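Local coordinates for leucyl-trna synthetase (Plasmodium falciparum, PDB 5FOD), which probably joins leucine to its tRNA using ATP, and whose editing domain, the part present here, probably hydrolyses mischarged aminoacyl-tRNA, at residues D229-Y234 / V291-I296; T212-N217 / G221-V226. The protein carries 1 engineered substitution. All blocks are in the same frame, centred on the assembly; numbering follows the deposited sequence. Where two conformers were deposited one is given.

Interaction 1 of 2, residues D229-Y234 / V291-I296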
loop_
_atom_site.group_PDB
_atom_site.type_symbol
_atom_site.label_atom_id
_atom_site.label_comp_id
_atom_site.label_asym_id
_atom_site.label_seq_id
_atom_site.Cartn_x
_atom_site.Cartn_y
_atom_site.Cartn_z
ATOM N N ASP A 229 -14.887 -4.938 -6.354
ATOM C CA ASP A 229 -15.027 -6.198 -5.616
ATOM C C ASP A 229 -15.080 -6.076 -4.084
ATOM O O ASP A 229 -15.263 -7.087 -3.412
ATOM C CB ASP A 229 -13.883 -7.120 -6.024
ATOM C CG ASP A 229 -13.970 -7.549 -7.483
ATOM O OD1 ASP A 229 -15.074 -7.477 -8.089
ATOM O OD2 ASP A 229 -12.929 -7.892 -8.055
ATOM N N SER A 230 -14.891 -4.867 -3.540
ATOM C CA SER A 230 -14.889 -4.600 -2.096
ATOM C C SER A 230 -15.871 -3.495 -1.784
ATOM O O SER A 230 -15.746 -2.378 -2.359
ATOM C CB SER A 230 -13.516 -4.107 -1.626
ATOM O OG SER A 230 -13.615 -3.319 -0.436
ATOM N N THR A 231 -16.808 -3.761 -0.880
ATOM C CA THR A 231 -17.725 -2.690 -0.483
ATOM C C THR A 231 -17.053 -1.574 0.314
ATOM O O THR A 231 -17.421 -0.411 0.156
ATOM C CB THR A 231 -18.906 -3.256 0.294
ATOM O OG1 THR A 231 -19.630 -4.115 -0.587
ATOM C CG2 THR A 231 -19.834 -2.135 0.754
ATOM N N ASP A 232 -16.095 -1.828 1.183
ATOM C CA ASP A 232 -15.568 -0.611 1.833
ATOM C C ASP A 232 -14.757 0.264 0.900
ATOM O O ASP A 232 -14.740 1.475 1.087
ATOM C CB ASP A 232 -14.825 -0.808 3.129
ATOM C CG ASP A 232 -13.594 -1.581 2.975
ATOM O OD1 ASP A 232 -13.556 -2.432 2.042
ATOM O OD2 ASP A 232 -12.680 -1.342 3.820
ATOM N N ASP A 233 -14.100 -0.357 -0.080
ATOM C CA ASP A 233 -13.309 0.357 -1.063
ATOM C C ASP A 233 -14.261 1.187 -1.905
ATOM O O ASP A 233 -14.015 2.304 -2.132
ATOM C CB ASP A 233 -12.535 -0.606 -1.985
ATOM C CG ASP A 233 -11.369 -1.343 -1.273
ATOM O OD1 ASP A 233 -11.079 -1.099 -0.079
ATOM O OD2 ASP A 233 -10.696 -2.160 -1.954
ATOM N N TYR A 234 -15.349 0.583 -2.371
ATOM C CA TYR A 234 -16.376 1.284 -3.091
ATOM C C TYR A 234 -16.921 2.443 -2.283
ATOM O O TYR A 234 -17.145 3.481 -2.820
ATOM C CB TYR A 234 -17.506 0.318 -3.485
ATOM C CG TYR A 234 -18.527 0.955 -4.372
ATOM C CD1 TYR A 234 -18.357 0.974 -5.759
ATOM C CD2 TYR A 234 -19.641 1.619 -3.831
ATOM C CE1 TYR A 234 -19.253 1.640 -6.575
ATOM C CE2 TYR A 234 -20.565 2.265 -4.655
ATOM C CZ TYR A 234 -20.365 2.272 -6.017
ATOM O OH TYR A 234 -21.237 2.885 -6.853
ATOM N N VAL A 291 -20.526 2.020 10.593
ATOM C CA VAL A 291 -20.168 0.909 11.457
ATOM C C VAL A 291 -20.674 -0.438 10.937
ATOM O O VAL A 291 -20.075 -1.451 11.277
ATOM C CB VAL A 291 -20.633 1.072 12.944
ATOM C CG1 VAL A 291 -20.125 2.351 13.587
ATOM C CG2 VAL A 291 -22.135 0.945 13.048
ATOM N N LYS A 292 -21.722 -0.471 10.109
ATOM C CA LYS A 292 -22.190 -1.739 9.555
ATOM C C LYS A 292 -21.260 -2.290 8.473
ATOM O O LYS A 292 -21.365 -3.457 8.162
ATOM C CB LYS A 292 -23.674 -1.684 9.107
ATOM C CG LYS A 292 -24.067 -0.889 7.851
ATOM C CD LYS A 292 -25.352 -0.031 8.030
ATOM C CE LYS A 292 -25.916 0.512 6.713
ATOM N NZ LYS A 292 -26.592 1.866 6.784
ATOM N N LEU A 293 -20.348 -1.474 7.914
ATOM C CA LEU A 293 -19.404 -1.976 6.906
ATOM C C LEU A 293 -18.550 -3.142 7.396
ATOM O O LEU A 293 -18.270 -4.056 6.626
ATOM C CB LEU A 293 -18.489 -0.875 6.389
ATOM C CG LEU A 293 -19.039 -0.015 5.284
ATOM C CD1 LEU A 293 -18.066 1.122 5.012
ATOM C CD2 LEU A 293 -19.254 -0.837 4.028
ATOM N N GLN A 294 -18.162 -3.127 8.671
ATOM C CA GLN A 294 -17.353 -4.215 9.240
ATOM C C GLN A 294 -17.980 -5.597 9.039
ATOM O O GLN A 294 -17.308 -6.493 8.545
ATOM C CB GLN A 294 -17.044 -3.986 10.743
ATOM C CG GLN A 294 -15.841 -4.752 11.261
ATOM C CD GLN A 294 -14.568 -4.416 10.498
ATOM O OE1 GLN A 294 -13.906 -3.418 10.793
ATOM N NE2 GLN A 294 -14.227 -5.238 9.501
ATOM N N LYS A 295 -19.261 -5.742 9.381
ATOM C CA LYS A 295 -20.002 -6.947 9.075
ATOM C C LYS A 295 -20.164 -7.190 7.573
ATOM O O LYS A 295 -19.979 -8.297 7.115
ATOM C CB LYS A 295 -21.388 -6.938 9.718
ATOM C CG LYS A 295 -22.072 -8.300 9.680
ATOM C CD LYS A 295 -23.536 -8.281 10.102
ATOM C CE LYS A 295 -24.321 -9.437 9.470
ATOM N NZ LYS A 295 -24.709 -9.204 8.039
ATOM N N ILE A 296 -20.548 -6.162 6.823
ATOM C CA ILE A 296 -20.751 -6.317 5.382
ATOM C C ILE A 296 -19.456 -6.815 4.743
ATOM O O ILE A 296 -19.471 -7.722 3.932
ATOM C CB ILE A 296 -21.161 -4.998 4.729
ATOM C CG1 ILE A 296 -22.563 -4.579 5.220
ATOM C CG2 ILE A 296 -21.148 -5.136 3.206
ATOM C CD1 ILE A 296 -22.928 -3.180 4.801
#

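Interaction 2 of 2, residues T212-N217 / G221-V226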
loop_
_atom_site.group_PDB
_atom_site.type_symbol
_atom_site.label_atom_id
_atom_site.label_comp_id
_atom_site.label_asym_id
_atom_site.label_seq_id
_atom_site.Cartn_x
_atom_site.Cartn_y
_atom_site.Cartn_z
ATOM N N THR A 212 -9.465 7.267 6.134
ATOM C CA THR A 212 -9.249 7.467 7.566
ATOM C C THR A 212 -9.628 6.283 8.448
ATOM O O THR A 212 -9.334 6.296 9.660
ATOM C CB THR A 212 -10.025 8.688 8.100
ATOM O OG1 THR A 212 -11.445 8.512 7.870
ATOM C CG2 THR A 212 -9.574 9.914 7.443
ATOM N N THR A 213 -10.273 5.263 7.880
ATOM C CA THR A 213 -10.679 4.084 8.639
ATOM C C THR A 213 -9.626 3.003 8.656
ATOM O O THR A 213 -9.774 2.033 9.357
ATOM C CB THR A 213 -11.964 3.517 8.068
ATOM O OG1 THR A 213 -11.785 3.222 6.680
ATOM C CG2 THR A 213 -13.031 4.551 8.227
ATOM N N ILE A 214 -8.523 3.163 7.916
ATOM C CA ILE A 214 -7.420 2.176 7.991
ATOM C C ILE A 214 -6.880 2.186 9.411
ATOM O O ILE A 214 -6.530 3.259 9.934
ATOM C CB ILE A 214 -6.273 2.609 7.027
ATOM C CG1 ILE A 214 -6.702 2.340 5.591
ATOM C CG2 ILE A 214 -4.932 1.941 7.325
ATOM C CD1 ILE A 214 -5.742 2.954 4.580
ATOM N N LYS A 215 -6.808 1.011 10.032
ATOM C CA LYS A 215 -6.303 0.918 11.396
ATOM C C LYS A 215 -4.795 0.746 11.353
ATOM O O LYS A 215 -4.263 -0.060 10.586
ATOM C CB LYS A 215 -6.943 -0.255 12.137
ATOM C CG LYS A 215 -8.474 -0.289 12.123
ATOM C CD LYS A 215 -9.140 1.084 12.275
ATOM C CE LYS A 215 -8.935 1.740 13.630
ATOM N NZ LYS A 215 -10.176 1.651 14.462
ATOM N N MET A 216 -4.115 1.515 12.185
ATOM C CA MET A 216 -2.679 1.489 12.185
ATOM C C MET A 216 -2.066 0.297 12.909
ATOM O O MET A 216 -0.886 0.059 12.753
ATOM C CB MET A 216 -2.145 2.802 12.704
ATOM C CG MET A 216 -2.509 3.980 11.814
ATOM S SD MET A 216 -2.260 3.720 10.023
ATOM C CE MET A 216 -0.492 3.897 9.857
ATOM N N ASN A 217 -2.848 -0.483 13.652
ATOM C CA ASN A 217 -2.340 -1.717 14.255
ATOM C C ASN A 217 -2.585 -2.972 13.427
ATOM O O ASN A 217 -2.298 -4.066 13.874
ATOM C CB ASN A 217 -2.924 -1.886 15.651
ATOM C CG ASN A 217 -4.433 -2.025 15.653
ATOM O OD1 ASN A 217 -5.131 -1.541 14.761
ATOM N ND2 ASN A 217 -4.947 -2.702 16.672
ATOM N N GLY A 221 -0.872 -0.805 6.937
ATOM C CA GLY A 221 -1.667 0.438 6.895
ATOM C C GLY A 221 -1.768 1.088 5.485
ATOM O O GLY A 221 -2.041 2.293 5.331
ATOM N N ILE A 222 -1.468 0.295 4.460
ATOM C CA ILE A 222 -1.652 0.655 3.084
ATOM C C ILE A 222 -2.499 -0.413 2.412
ATOM O O ILE A 222 -2.229 -1.611 2.535
ATOM C CB ILE A 222 -0.276 0.739 2.418
ATOM C CG1 ILE A 222 0.481 1.944 2.960
ATOM C CG2 ILE A 222 -0.423 0.794 0.922
ATOM C CD1 ILE A 222 1.968 1.833 2.854
ATOM N N VAL A 223 -3.543 -0.010 1.717
ATOM C CA VAL A 223 -4.515 -0.970 1.208
ATOM C C VAL A 223 -4.720 -0.693 -0.279
ATOM O O VAL A 223 -4.961 0.466 -0.668
ATOM C CB VAL A 223 -5.887 -0.803 1.950
ATOM C CG1 VAL A 223 -7.002 -1.589 1.278
ATOM C CG2 VAL A 223 -5.774 -1.271 3.400
ATOM N N PRO A 224 -4.625 -1.740 -1.111
ATOM C CA PRO A 224 -5.029 -1.619 -2.524
ATOM C C PRO A 224 -6.494 -1.304 -2.599
ATOM O O PRO A 224 -7.268 -1.925 -1.871
ATOM C CB PRO A 224 -4.801 -3.042 -3.096
ATOM C CG PRO A 224 -4.240 -3.864 -1.991
ATOM C CD PRO A 224 -4.278 -3.117 -0.718
ATOM N N CYS A 225 -6.911 -0.375 -3.427
ATOM C CA CYS A 225 -8.352 -0.133 -3.584
ATOM C C CYS A 225 -8.816 -0.941 -4.769
ATOM O O CYS A 225 -8.317 -0.702 -5.871
ATOM C CB CYS A 225 -8.591 1.327 -3.871
ATOM S SG CYS A 225 -10.290 1.753 -4.364
ATOM N N VAL A 226 -9.767 -1.853 -4.581
ATOM C CA VAL A 226 -10.432 -2.559 -5.692
ATOM C C VAL A 226 -11.944 -2.308 -5.517
ATOM O O VAL A 226 -12.689 -3.084 -4.898
ATOM C CB VAL A 226 -10.132 -4.051 -5.763
ATOM C CG1 VAL A 226 -10.803 -4.652 -7.018
ATOM C CG2 VAL A 226 -8.603 -4.347 -5.786
#

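Interaction 1 of 2, residues D229-Y234 / V291-I296
Thr-231 meets Leu-293 and Ile-296 from the first turn of a helix whose N-cap is Ser-230: in the conformer described, OG accepts from Asp-233 N at 3.0 Å, with an N-H...O angle of 161°, though a second conformer leaves its permanence uncertain. A backbone bond from Tyr-234 N to Ser-230 O, also 3.0 Å, closes the same turn. The contact shows how one small residue can serve two neighbours. Because CG2 of Thr-231 stands anti to the backbone N, its methyl enters the apolar side, while OG1 (chi1 -64°) lies beside that N and bonds Gly-276 O in helix 275-282. The methyl carries the closest touch, 3.6 Å from CG2 to Leu-293 CD2. Ile-296 comes in at roughly a right angle to the threonine, its CG2 branch 4.1 Å from both CB and CG2 of Thr-231. Leu-293 uses its other methyl further along: CD1 lies 4.2 Å from Asp-232 CB, whereas the carboxylate of that aspartate leads away from the leucine. No hydrogen bond crosses between the segments. The arrangement is a small apolar seam between the N-terminal turns of helices 231-242 and 293-307, within the editing domain of this class I synthetase.

Interaction 2 of 2, residues T212-N217 / G221-V226
Ile-214 and Gly-221 pack where a loop turns back onto the strand that follows it, in the mixed beta-sheet of the editing domain. The connection is not a simple hairpin: strands 206-210 and 222-225 both pair with strand 106-109, the first parallel and the second antiparallel, and Ile-214 also rests on Phe-108 of that shared strand. Packing is closest at the glycine. With CG2 anti to its backbone N, Ile-214 sends this methyl against the main chain of Gly-221, 3.6 Å from CA, while the CD1 end of the longer branch lies 3.8 Å from Gly-221 O. Glycine readily adopts the positive phi found here (68°), and its lack of a side chain lets Ile-214 CG2 and the end of Met-216 come over the main chain, Met-216 SD 4.6 Å from Gly-221 CA. Beyond it the fit slackens: CG1 of Ile-214 and CG2 of Val-223 are 4.3 Å apart. Lys-215 marks the solvent side, its CB directed away from the strand. No hydrogen bond links the two segments, but the carbonyl of the buried Gly-221 accepts one from Tyr-115 OH. Against that same oxygen lies the Ile-214 CG2 methyl, 3.5 Å from Gly-221 O.

In the fold
Followed from the N terminus, the chain leaves strand 206-210, makes the loop of interaction 2 and returns into strand 222-225, with only three residues between that contact's two segments, a very local closure. It then passes through a short connection into helix 231-242, where interaction 1 opens. That second contact spans 56 residues, 23 of them helical, before helix 293-307 comes back to close it. The two are in series, neither nested nor crossed, with centres about 13 Å apart. They meet at the junction of strand and helix, where Asp-233 OD2 lies 2.8 Å from Val-226 N, probably as a hydrogen bond. Interaction 2 folds a loop onto the sheet, interaction 1 pairs two helices, and the Asp-233 bond joins them.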